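Local coordinates for protein bifunctional enzyme cysn/cysc (Mycobacterium tuberculosis, PDB 4BZP) that phosphorylates adenylyl sulfate at its 3'-hydroxyl with ATP, as the APS kinase domain of a bifunctional sulfate-activating enzyme, at residues A[120-124]-A[125-129]; A[53-56]-A[57-60]. All coordinates share one frame; numbering follows the deposited sequence.

Interaction 1: A[120-124]-A[125-129]; sequences RRDPK and GLYAK. With ADP (adenosine-5'-diphosphate), chain C.
Asp122 meets the first turn of helix 126-131 with both carboxylate oxygens. OD1 accepts the amide of Tyr127, N to OD1 2.8 Å. OD2 accepts the amide of Ala128, N to OD2 3.1 Å. Both N-H groups come from above the carboxylate plane. The first torsion sets CG opposite the backbone N (chi1 -163°), which carries the carboxylate to the helix end. The carboxylate stands almost perpendicular to the Tyr127 ring, 87° between planes. Asp122 OD1 lies in the plane of that ring, at its edge, 3.4 Å from Tyr127 CD1.

Asp122 leaves helix 115-121 with positive phi and starts a type I beta turn. Its O accepts Gly125 N at 3.1 Å. Gly125 is the N-cap residue and also has positive phi.

Farther out, Tyr127 OH bonds Ser14 O of the nucleotide loop, and its ring meets Phe138 edge to face. Toward the nucleotide, the Arg121 guanidinium lays one face over adenine, with NH1 3.4 Å from ADP C8. Pro123 CG packs on ADP C5' at 3.6 Å. A type I turn joins the two helices, with an aspartate accepting first-turn amides at the N terminus of the second, beside the nucleotide pocket of a P-loop kinase.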
# COMPACT_ATOMS: atom_id res chain seq x y z
N ARG A 120 -7.84 32.87 -1.43
CA ARG A 120 -8.35 33.50 -0.21
C ARG A 120 -8.46 32.56 0.97
O ARG A 120 -8.13 32.96 2.12
CB ARG A 120 -9.69 34.16 -0.43
CG ARG A 120 -10.22 34.85 0.82
CD ARG A 120 -9.31 35.97 1.35
NE ARG A 120 -9.70 36.54 2.66
CZ ARG A 120 -9.27 36.10 3.85
NH1 ARG A 120 -8.48 35.03 3.98
NH2 ARG A 120 -9.70 36.70 4.95
N ARG A 121 -8.74 31.29 0.72
CA ARG A 121 -8.74 30.28 1.77
C ARG A 121 -7.29 30.08 2.31
O ARG A 121 -7.01 30.20 3.53
CB ARG A 121 -9.33 28.97 1.22
CG ARG A 121 -10.83 29.02 0.98
CD ARG A 121 -11.19 27.85 0.07
NE ARG A 121 -12.63 27.75 -0.07
CZ ARG A 121 -13.23 26.74 -0.67
NH1 ARG A 121 -12.52 25.69 -1.05
NH2 ARG A 121 -14.56 26.71 -0.80
N ASP A 122 -6.39 29.68 1.41
CA ASP A 122 -4.97 29.46 1.74
C ASP A 122 -4.70 28.92 3.16
O ASP A 122 -3.95 29.51 3.92
CB ASP A 122 -4.15 30.73 1.47
CG ASP A 122 -2.65 30.45 1.38
OD1 ASP A 122 -2.28 29.33 1.09
OD2 ASP A 122 -1.88 31.39 1.64
N PRO A 123 -5.28 27.77 3.52
CA PRO A 123 -5.30 27.29 4.90
C PRO A 123 -3.95 26.98 5.51
O PRO A 123 -3.78 27.08 6.72
CB PRO A 123 -6.16 26.03 4.75
CG PRO A 123 -5.98 25.60 3.42
CD PRO A 123 -6.09 26.89 2.66
N LYS A 124 -2.97 26.68 4.66
CA LYS A 124 -1.64 26.28 5.07
C LYS A 124 -0.60 27.30 4.64
O LYS A 124 0.59 27.03 4.82
CB LYS A 124 -1.27 24.89 4.47
CG LYS A 124 -2.17 23.79 4.99
CD LYS A 124 -1.81 22.46 4.34
CE LYS A 124 -2.67 21.32 4.84
NZ LYS A 124 -4.05 21.41 4.25
N GLY A 125 -1.02 28.44 4.09
CA GLY A 125 -0.07 29.47 3.66
C GLY A 125 0.75 29.11 2.45
O GLY A 125 1.74 29.77 2.15
N LEU A 126 0.39 28.08 1.70
CA LEU A 126 1.12 27.67 0.51
C LEU A 126 0.99 28.70 -0.59
O LEU A 126 1.96 28.95 -1.33
CB LEU A 126 0.55 26.32 -0.00
CG LEU A 126 0.78 25.17 0.98
CD1 LEU A 126 0.07 23.94 0.40
CD2 LEU A 126 2.26 24.89 1.23
N TYR A 127 -0.17 29.34 -0.77
CA TYR A 127 -0.31 30.41 -1.79
C TYR A 127 0.59 31.56 -1.39
O TYR A 127 1.24 32.14 -2.27
CB TYR A 127 -1.75 30.90 -1.97
CG TYR A 127 -2.59 29.93 -2.78
CD1 TYR A 127 -3.27 28.92 -2.15
CD2 TYR A 127 -2.71 30.06 -4.15
CE1 TYR A 127 -4.04 28.01 -2.91
CE2 TYR A 127 -3.43 29.20 -4.91
CZ TYR A 127 -4.11 28.15 -4.28
OH TYR A 127 -4.79 27.24 -5.06
N ALA A 128 0.63 31.93 -0.10
CA ALA A 128 1.53 33.05 0.31
C ALA A 128 2.97 32.69 -0.01
O ALA A 128 3.72 33.56 -0.50
CB ALA A 128 1.35 33.35 1.78
N LYS A 129 3.40 31.45 0.22
CA LYS A 129 4.77 31.06 -0.15
C LYS A 129 4.95 31.15 -1.67
O LYS A 129 6.03 31.65 -2.17
CB LYS A 129 5.09 29.66 0.30
CG LYS A 129 5.54 29.53 1.71
CD LYS A 129 6.21 28.19 1.92
CE LYS A 129 6.59 27.93 3.35
NZ LYS A 129 7.70 26.94 3.34
PB ADP C . -7.38 20.90 -0.41
O1B ADP C . -5.97 21.57 -0.53
O2B ADP C . -8.06 20.72 -1.73
O3B ADP C . -7.35 19.70 0.48
PA ADP C . -8.83 22.09 1.84
O1A ADP C . -7.69 22.22 2.76
O2A ADP C . -9.78 20.96 2.08
O3A ADP C . -8.28 22.01 0.35
O5' ADP C . -9.74 23.42 1.73
C5' ADP C . -9.15 24.68 1.94
C4' ADP C . -9.94 25.34 3.07
O4' ADP C . -11.13 25.88 2.52
C3' ADP C . -10.33 24.49 4.29
O3' ADP C . -9.56 24.90 5.40
C2' ADP C . -11.73 24.91 4.58
O2' ADP C . -11.69 25.72 5.79
C1' ADP C . -12.20 25.76 3.44
N9 ADP C . -13.29 25.10 2.70
C8 ADP C . -13.13 24.02 1.88
N7 ADP C . -14.28 23.62 1.32
C5 ADP C . -15.21 24.51 1.78
C6 ADP C . -16.64 24.62 1.58
N6 ADP C . -17.31 23.78 0.77
N1 ADP C . -17.22 25.64 2.26
C2 ADP C . -16.55 26.47 3.05
N3 ADP C . -15.22 26.42 3.32
C4 ADP C . -14.56 25.41 2.72

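Interaction 2: A[53-56]-A[57-60]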
# COMPACT_ATOMS: atom_id res chain seq x y z
N GLY A 53 11.24 12.72 -4.87
CA GLY A 53 11.25 14.17 -4.68
C GLY A 53 10.06 14.80 -5.39
O GLY A 53 8.98 14.20 -5.49
N PHE A 54 10.26 16.03 -5.90
CA PHE A 54 9.19 16.81 -6.48
C PHE A 54 9.41 17.23 -7.93
O PHE A 54 8.73 18.14 -8.44
CB PHE A 54 8.89 18.00 -5.59
CG PHE A 54 8.25 17.59 -4.29
CD1 PHE A 54 6.87 17.40 -4.20
CD2 PHE A 54 9.04 17.31 -3.19
CE1 PHE A 54 6.31 16.99 -3.00
CE2 PHE A 54 8.48 16.89 -2.00
CZ PHE A 54 7.11 16.74 -1.91
N SER A 55 10.26 16.51 -8.64
CA SER A 55 10.35 16.67 -10.06
C SER A 55 9.00 16.32 -10.69
O SER A 55 8.17 15.65 -10.03
CB SER A 55 11.42 15.74 -10.66
OG SER A 55 11.01 14.37 -10.64
N MET A 56 8.74 16.68 -11.93
CA MET A 56 7.49 16.31 -12.57
C MET A 56 7.30 14.81 -12.63
O MET A 56 6.18 14.29 -12.41
CB MET A 56 7.39 16.92 -13.98
CG MET A 56 7.06 18.40 -13.96
SD MET A 56 5.59 18.89 -13.02
CE MET A 56 6.46 19.61 -11.69
N ALA A 57 8.36 14.08 -12.95
CA ALA A 57 8.31 12.62 -12.99
C ALA A 57 8.02 12.03 -11.65
O ALA A 57 7.18 11.08 -11.55
CB ALA A 57 9.64 12.10 -13.52
N ASP A 58 8.60 12.58 -10.60
CA ASP A 58 8.38 12.10 -9.26
C ASP A 58 6.96 12.42 -8.83
O ASP A 58 6.33 11.62 -8.14
CB ASP A 58 9.37 12.67 -8.27
CG ASP A 58 10.75 12.00 -8.35
OD1 ASP A 58 10.96 11.15 -9.23
OD2 ASP A 58 11.59 12.35 -7.51
N ARG A 59 6.41 13.57 -9.24
CA ARG A 59 5.01 13.84 -8.91
C ARG A 59 4.05 12.86 -9.61
O ARG A 59 3.06 12.42 -9.00
CB ARG A 59 4.66 15.28 -9.31
CG ARG A 59 5.34 16.31 -8.45
CD ARG A 59 4.84 17.66 -8.91
NE ARG A 59 5.61 18.78 -8.42
CZ ARG A 59 5.20 20.06 -8.52
NH1 ARG A 59 4.00 20.37 -9.05
NH2 ARG A 59 5.99 21.02 -8.08
N ALA A 60 4.31 12.48 -10.84
CA ALA A 60 3.55 11.51 -11.57
C ALA A 60 3.67 10.12 -10.91
O ALA A 60 2.68 9.40 -10.77
CB ALA A 60 3.89 11.41 -13.03
O HOH W 1 12.63 14.78 -7.97
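Ser55 OG stands between its own backbone N and carbonyl carbon (chi1 71°), which turns it back over the first turn of helix 56-75. There it accepts the amide of Asp58, N to OG 3.0 Å. Ser55 is thus the N-cap of this helix.

The Asp58 carboxylate reaches back to Gly53 on the incoming chain. OD2 accepts Gly53 N at 2.7 Å. That N-H arrives on the anti side of the oxygen, out of the carboxylate plane. A water gives OD2 a second bond, also 2.7 Å from the water oxygen to OD2. The same water accepts the amide of Ser55. Asp58 thus holds Gly53 directly and Ser55 through water.

Arg59 runs extended from CG to NE, alongside Met56. The Met56 chain bends at chi2 and chi3, and this brings its methyl over the guanidinium. CE lies over the centre of one face, 3.4 Å from Arg59 CZ. Arg59 NE also bonds Phe54 O at 3.2 Å, with a bent N-H...O angle of 143°. The carbonyl sits at the guanidinium edge, somewhat tilted from its plane. The other end of the group is held from outside, where NH1 bonds His137 O. Arg45 bonds Gly53 O and makes a cation-pi contact with the Phe54 ring.

The helical backbone bonds begin here. Arg59 N reaches Ser55 O at 2.8 Å, and Ala60 N reaches Met56 O at 3.0 Å.

The chemistry is that of a helix start. A serine oxygen satisfies a first-turn amide, and an acidic side chain lies near the positive end of the helix dipole. That field would probably favour a charged Asp58 carboxylate. The arginine uses its separate N-H groups to join two loop carbonyls.

How the interactions relate
From the N terminus, the chain passes the nucleotide loop and helix 41-44 before reaching interaction 2. There residues 53-56 turn into residues 57-60, and the loop ends in helix 56-75. The chain then adds strands 79-82 and 106-111 to the parallel sheet before helix 115-121. Interaction 1 follows, leading from that helix into helix 126-131. The two contacts are in series, so they neither nest nor cross. Each joins adjacent parts of the chain at a helix start. The centres of interaction 1 and interaction 2 are 22 Å apart, and they do not touch. Interaction 1 borders ADP directly, whereas the Arg59 side chain of interaction 2 is about 13 Å from ADP.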